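Local atomic coordinates of aminotransferase, classes I and II (Silicibacter pomeroyi DSS-3, PDB entry 3H14), a protein that probably catalyses, with pyridoxal 5'-phosphate as cofactor, the transfer of an amino group between L-aspartate and 2-oxoglutarate, giving oxaloacetate and L-glutamate. Residues F14-V19 / H35-Q40; A329-I334 / V340-G345. All coordinates share one frame; numbering follows the deposited sequence.

How the contacts relate
Contact 1 is complete long before the chain reaches contact 2, yet their centres lie about 9 Å apart. The four-stranded mixed sheet joins them. Strand 340-344 has strand 34-35, which leads into the second segment of contact 1, as its parallel neighbour. Val-342 turns toward helix 327-338 in contact 2, whereas Ala-341 and Thr-343 turn away from that helix and meet contact 1, where Val-16 CG2 comes 3.6 Å from Thr-343 OG1. One strand thus serves both contacts and ties the N-terminal part of the chain to the C-terminal region of the aminotransferase.

Contact 1 of 2, residues F14-V19 / H35-Q40; sequences FIVMDV and HMEVGQ
Two valines near the start of helix 17-28, Val-16 and Val-19, lie against the side chain of Glu-37 in a loose, buried contact of 88 Å² with no hydrogen bond across it. The valines meet the aliphatic part of the glutamate, and its charged end is dealt with elsewhere. At the base of Glu-37, CB faces Val-16 CG2 at 4.5 Å, and the same methyl is 4.3 Å from the backbone O of Glu-37. One carbon further out, CG comes within 4.4 Å of Val-19 CG1. The side chain is folded about its CB-CG bond (chi2 -69°), which turns the carboxylate back toward His-35, two residues earlier. There OE2 accepts a hydrogen bond from His-35 ND1 at 2.6 Å, using its syn lone pair. The N-H...O angle is 158° and the oxygen lies nearly in the imidazole plane, so the bond helps to hold the carboxylate and the rotation of the ring. The other oxygen, OE1, rests against the methyl of Ala-341. His-35 NE2 is bonded in turn to Glu-27, and with carboxylates at both nitrogens the imidazole would probably be biased toward its protonated form. Glutamate suits this place because it offers methylene groups to the valines and an anion to the histidine.

A type I beta turn from Phe-14 to Met-17, a selenomethionine here, brings the chain into the helix, with Met-17 N bonded to Phe-14 O at 3.0 Å. Asp-347 accepts hydrogen bonds from the backbone N of Ile-15 and of Val-16. Beyond the valines, Val-19 also touches Leu-335 of helix 327-338, and Glu-37 lies on Thr-343, so the contact sits beside strand 340-344, where helix 17-28 begins and strand 34-35 runs out into a loop.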
# COMPACT_ATOMS: atom_id res chain seq x y z
N PHE A 14 -13.22 9.66 0.32
CA PHE A 14 -12.24 9.34 -0.71
C PHE A 14 -12.78 9.71 -2.07
O PHE A 14 -13.87 9.28 -2.45
CB PHE A 14 -11.85 7.86 -0.65
CG PHE A 14 -10.91 7.53 0.49
CD1 PHE A 14 -10.08 8.51 1.06
CD2 PHE A 14 -10.85 6.24 0.98
CE1 PHE A 14 -9.22 8.20 2.11
CE2 PHE A 14 -9.98 5.92 2.00
CZ PHE A 14 -9.17 6.90 2.57
N ILE A 15 -12.01 10.52 -2.78
CA ILE A 15 -12.41 11.04 -4.08
C ILE A 15 -12.68 9.91 -5.05
O ILE A 15 -13.50 10.08 -5.96
CB ILE A 15 -11.31 12.01 -4.68
CG1 ILE A 15 -11.14 13.26 -3.81
CG2 ILE A 15 -11.62 12.38 -6.11
CD1 ILE A 15 -12.43 14.02 -3.53
N VAL A 16 -12.03 8.75 -4.84
CA VAL A 16 -12.19 7.62 -5.77
C VAL A 16 -13.60 7.02 -5.77
O VAL A 16 -13.96 6.26 -6.67
CB VAL A 16 -11.11 6.51 -5.54
CG1 VAL A 16 -11.34 5.74 -4.25
CG2 VAL A 16 -11.04 5.56 -6.77
N MSE A 17 -14.41 7.40 -4.78
CA MSE A 17 -15.79 6.91 -4.63
C MSE A 17 -16.69 7.36 -5.78
O MSE A 17 -17.59 6.63 -6.17
CB MSE A 17 -16.38 7.38 -3.29
CG MSE A 17 -15.60 6.88 -2.05
SE MSE A 17 -15.70 4.95 -1.85
CE MSE A 17 -14.06 4.53 -0.84
N ASP A 18 -16.46 8.55 -6.32
CA ASP A 18 -17.19 8.98 -7.53
C ASP A 18 -17.06 7.95 -8.67
O ASP A 18 -18.07 7.50 -9.22
CB ASP A 18 -16.68 10.32 -8.07
CG ASP A 18 -16.94 11.49 -7.13
OD1 ASP A 18 -17.28 11.29 -5.93
OD2 ASP A 18 -16.74 12.63 -7.62
N VAL A 19 -15.83 7.59 -9.03
CA VAL A 19 -15.59 6.65 -10.14
C VAL A 19 -16.07 5.23 -9.82
O VAL A 19 -16.72 4.61 -10.64
CB VAL A 19 -14.10 6.62 -10.61
CG1 VAL A 19 -13.19 5.98 -9.57
CG2 VAL A 19 -13.96 5.87 -11.94
N HIS A 35 -11.35 -2.36 -14.70
CA HIS A 35 -11.17 -1.80 -13.36
C HIS A 35 -9.70 -1.60 -13.16
O HIS A 35 -9.00 -2.54 -12.86
CB HIS A 35 -11.76 -2.73 -12.31
CG HIS A 35 -13.24 -2.60 -12.20
ND1 HIS A 35 -13.83 -1.68 -11.37
CD2 HIS A 35 -14.25 -3.22 -12.85
CE1 HIS A 35 -15.14 -1.75 -11.50
NE2 HIS A 35 -15.42 -2.67 -12.40
N MSE A 36 -9.24 -0.38 -13.46
CA MSE A 36 -7.85 0.05 -13.22
C MSE A 36 -7.74 1.04 -12.06
O MSE A 36 -6.73 1.74 -11.91
CB MSE A 36 -7.24 0.62 -14.52
CG MSE A 36 -7.14 -0.43 -15.56
SE MSE A 36 -6.27 0.20 -17.21
CE MSE A 36 -5.52 -1.47 -17.78
N GLU A 37 -8.74 1.04 -11.20
CA GLU A 37 -8.86 1.95 -10.06
C GLU A 37 -8.63 1.35 -8.67
O GLU A 37 -8.58 2.11 -7.70
CB GLU A 37 -10.22 2.66 -10.07
CG GLU A 37 -11.45 1.94 -9.41
CD GLU A 37 -11.95 0.72 -10.16
OE1 GLU A 37 -11.21 0.17 -11.01
OE2 GLU A 37 -13.08 0.28 -9.86
N VAL A 38 -8.51 0.02 -8.57
CA VAL A 38 -8.51 -0.63 -7.24
C VAL A 38 -7.11 -0.93 -6.78
O VAL A 38 -6.24 -1.24 -7.56
CB VAL A 38 -9.35 -1.92 -7.18
CG1 VAL A 38 -9.60 -2.31 -5.70
CG2 VAL A 38 -10.72 -1.76 -7.89
N GLY A 39 -6.87 -0.81 -5.49
CA GLY A 39 -5.58 -1.06 -4.95
C GLY A 39 -5.52 -2.41 -4.25
O GLY A 39 -5.09 -2.48 -3.13
N GLN A 40 -5.98 -3.45 -4.94
CA GLN A 40 -6.08 -4.80 -4.37
C GLN A 40 -5.88 -5.78 -5.49
O GLN A 40 -6.26 -5.47 -6.63
CB GLN A 40 -7.47 -5.08 -3.79
CG GLN A 40 -8.14 -3.94 -3.06
CD GLN A 40 -9.60 -4.22 -2.73
OE1 GLN A 40 -10.28 -5.03 -3.39
NE2 GLN A 40 -10.10 -3.54 -1.71

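Contact 2 of 2, residues A329-I334 / V340-G345; sequences AFAAEI and VAVTPG
Ala-331 and Ile-334, one helical turn apart, point from helix 327-338 toward strand 340-344, and between them they provide nearly all of the helix's side of this apolar, buried contact of 250 Å². Ala-331 is the small knob. Its single methyl fits between two neighbours on the strand, 3.8 Å from Pro-344 CG and 4.0 Å from Val-342 CG2. A side chain this short lets helix and strand come close, with 5.9 Å between Ala-331 CA and Val-342 CA.

Ile-334 is the larger bump, and its two branches do different work. CG2, anti to the backbone N, drops onto Val-340, where it lies 3.5 Å from the carbonyl O and also meets CB. The longer branch ends in CD1, which is 4.0 Å from Val-342 CG2 and also lies over one face of Phe-330, 3.8 Å above the centre of that ring. A beta-branched isoleucine is apt here because one residue can fill two hollows. Val-342 CG2 is itself wedged between Ala-331 CB and Ile-334 CD1, and the side chains of Ile-334 and Val-342 cross at about a right angle.

A water bridges the two backbones. It donates to Ala-331 O at 2.6 Å and to Val-340 O, and accepts from Val-342 N, so three main-chain groups are satisfied at the break in the strand. Val-342 O, by contrast, is buried beside the alanine methyl without a hydrogen-bonding partner.

Leu-357 and Phe-359 of strand 356-360, with Leu-375 and Phe-378 of helix 365-381, extend this apolar layer. Helix 327-338 links strand 315-319 to the parallel strand 340-344 with antiparallel 356-360 lying between them, a beta-alpha-beta crossover of the alpha/beta small domain found in class I aminotransferases.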
# COMPACT_ATOMS: atom_id res chain seq x y z
N ALA A 329 -12.34 15.23 -12.91
CA ALA A 329 -13.16 15.32 -14.11
C ALA A 329 -12.62 14.41 -15.21
O ALA A 329 -13.39 13.81 -15.97
CB ALA A 329 -13.28 16.82 -14.61
N PHE A 330 -11.30 14.34 -15.35
CA PHE A 330 -10.68 13.52 -16.37
C PHE A 330 -10.94 12.04 -16.12
O PHE A 330 -11.20 11.30 -17.07
CB PHE A 330 -9.17 13.81 -16.41
CG PHE A 330 -8.42 13.20 -17.56
CD1 PHE A 330 -8.95 13.12 -18.82
CD2 PHE A 330 -7.12 12.72 -17.37
CE1 PHE A 330 -8.23 12.56 -19.87
CE2 PHE A 330 -6.41 12.17 -18.42
CZ PHE A 330 -6.97 12.11 -19.68
N ALA A 331 -10.84 11.59 -14.86
CA ALA A 331 -11.14 10.20 -14.56
C ALA A 331 -12.61 9.92 -14.90
O ALA A 331 -12.95 8.87 -15.42
CB ALA A 331 -10.86 9.89 -13.06
N ALA A 332 -13.49 10.86 -14.61
CA ALA A 332 -14.91 10.66 -14.86
C ALA A 332 -15.17 10.51 -16.37
O ALA A 332 -16.01 9.71 -16.80
CB ALA A 332 -15.69 11.81 -14.32
N GLU A 333 -14.43 11.28 -17.15
CA GLU A 333 -14.58 11.28 -18.62
C GLU A 333 -14.01 9.97 -19.19
O GLU A 333 -14.58 9.40 -20.15
CB GLU A 333 -13.86 12.52 -19.23
CG GLU A 333 -13.68 12.50 -20.75
CD GLU A 333 -12.70 13.57 -21.32
OE1 GLU A 333 -12.05 14.36 -20.58
OE2 GLU A 333 -12.58 13.61 -22.57
N ILE A 334 -12.90 9.51 -18.65
CA ILE A 334 -12.28 8.26 -19.07
C ILE A 334 -13.29 7.11 -18.83
O ILE A 334 -13.53 6.27 -19.74
CB ILE A 334 -10.93 8.00 -18.35
CG1 ILE A 334 -9.83 8.95 -18.86
CG2 ILE A 334 -10.37 6.57 -18.56
CD1 ILE A 334 -8.62 9.00 -17.94
N VAL A 340 -13.27 2.65 -18.81
CA VAL A 340 -12.12 2.28 -17.99
C VAL A 340 -12.14 3.12 -16.73
O VAL A 340 -12.32 4.32 -16.79
CB VAL A 340 -10.75 2.44 -18.72
CG1 VAL A 340 -9.60 2.04 -17.80
CG2 VAL A 340 -10.67 1.54 -19.98
N ALA A 341 -11.95 2.45 -15.58
CA ALA A 341 -11.95 3.12 -14.27
C ALA A 341 -10.52 3.35 -13.82
O ALA A 341 -9.76 2.45 -13.84
CB ALA A 341 -12.71 2.28 -13.20
N VAL A 342 -10.19 4.59 -13.52
CA VAL A 342 -8.88 4.98 -13.04
C VAL A 342 -9.08 5.90 -11.85
O VAL A 342 -10.18 6.42 -11.66
CB VAL A 342 -8.02 5.64 -14.15
CG1 VAL A 342 -7.93 4.71 -15.39
CG2 VAL A 342 -8.56 7.01 -14.50
N THR A 343 -8.03 6.15 -11.08
CA THR A 343 -8.16 6.92 -9.83
C THR A 343 -7.51 8.29 -9.93
O THR A 343 -6.32 8.37 -10.19
CB THR A 343 -7.46 6.20 -8.67
OG1 THR A 343 -7.99 4.86 -8.55
CG2 THR A 343 -7.71 6.98 -7.38
N PRO A 344 -8.26 9.35 -9.65
CA PRO A 344 -7.61 10.65 -9.63
C PRO A 344 -6.53 10.73 -8.54
O PRO A 344 -6.65 10.07 -7.50
CB PRO A 344 -8.74 11.61 -9.30
CG PRO A 344 -9.97 10.89 -9.53
CD PRO A 344 -9.71 9.46 -9.41
N GLY A 345 -5.51 11.54 -8.77
CA GLY A 345 -4.42 11.70 -7.84
C GLY A 345 -4.72 12.43 -6.54
O GLY A 345 -3.93 12.32 -5.61
O HOH W 1 -12.14 6.49 -14.95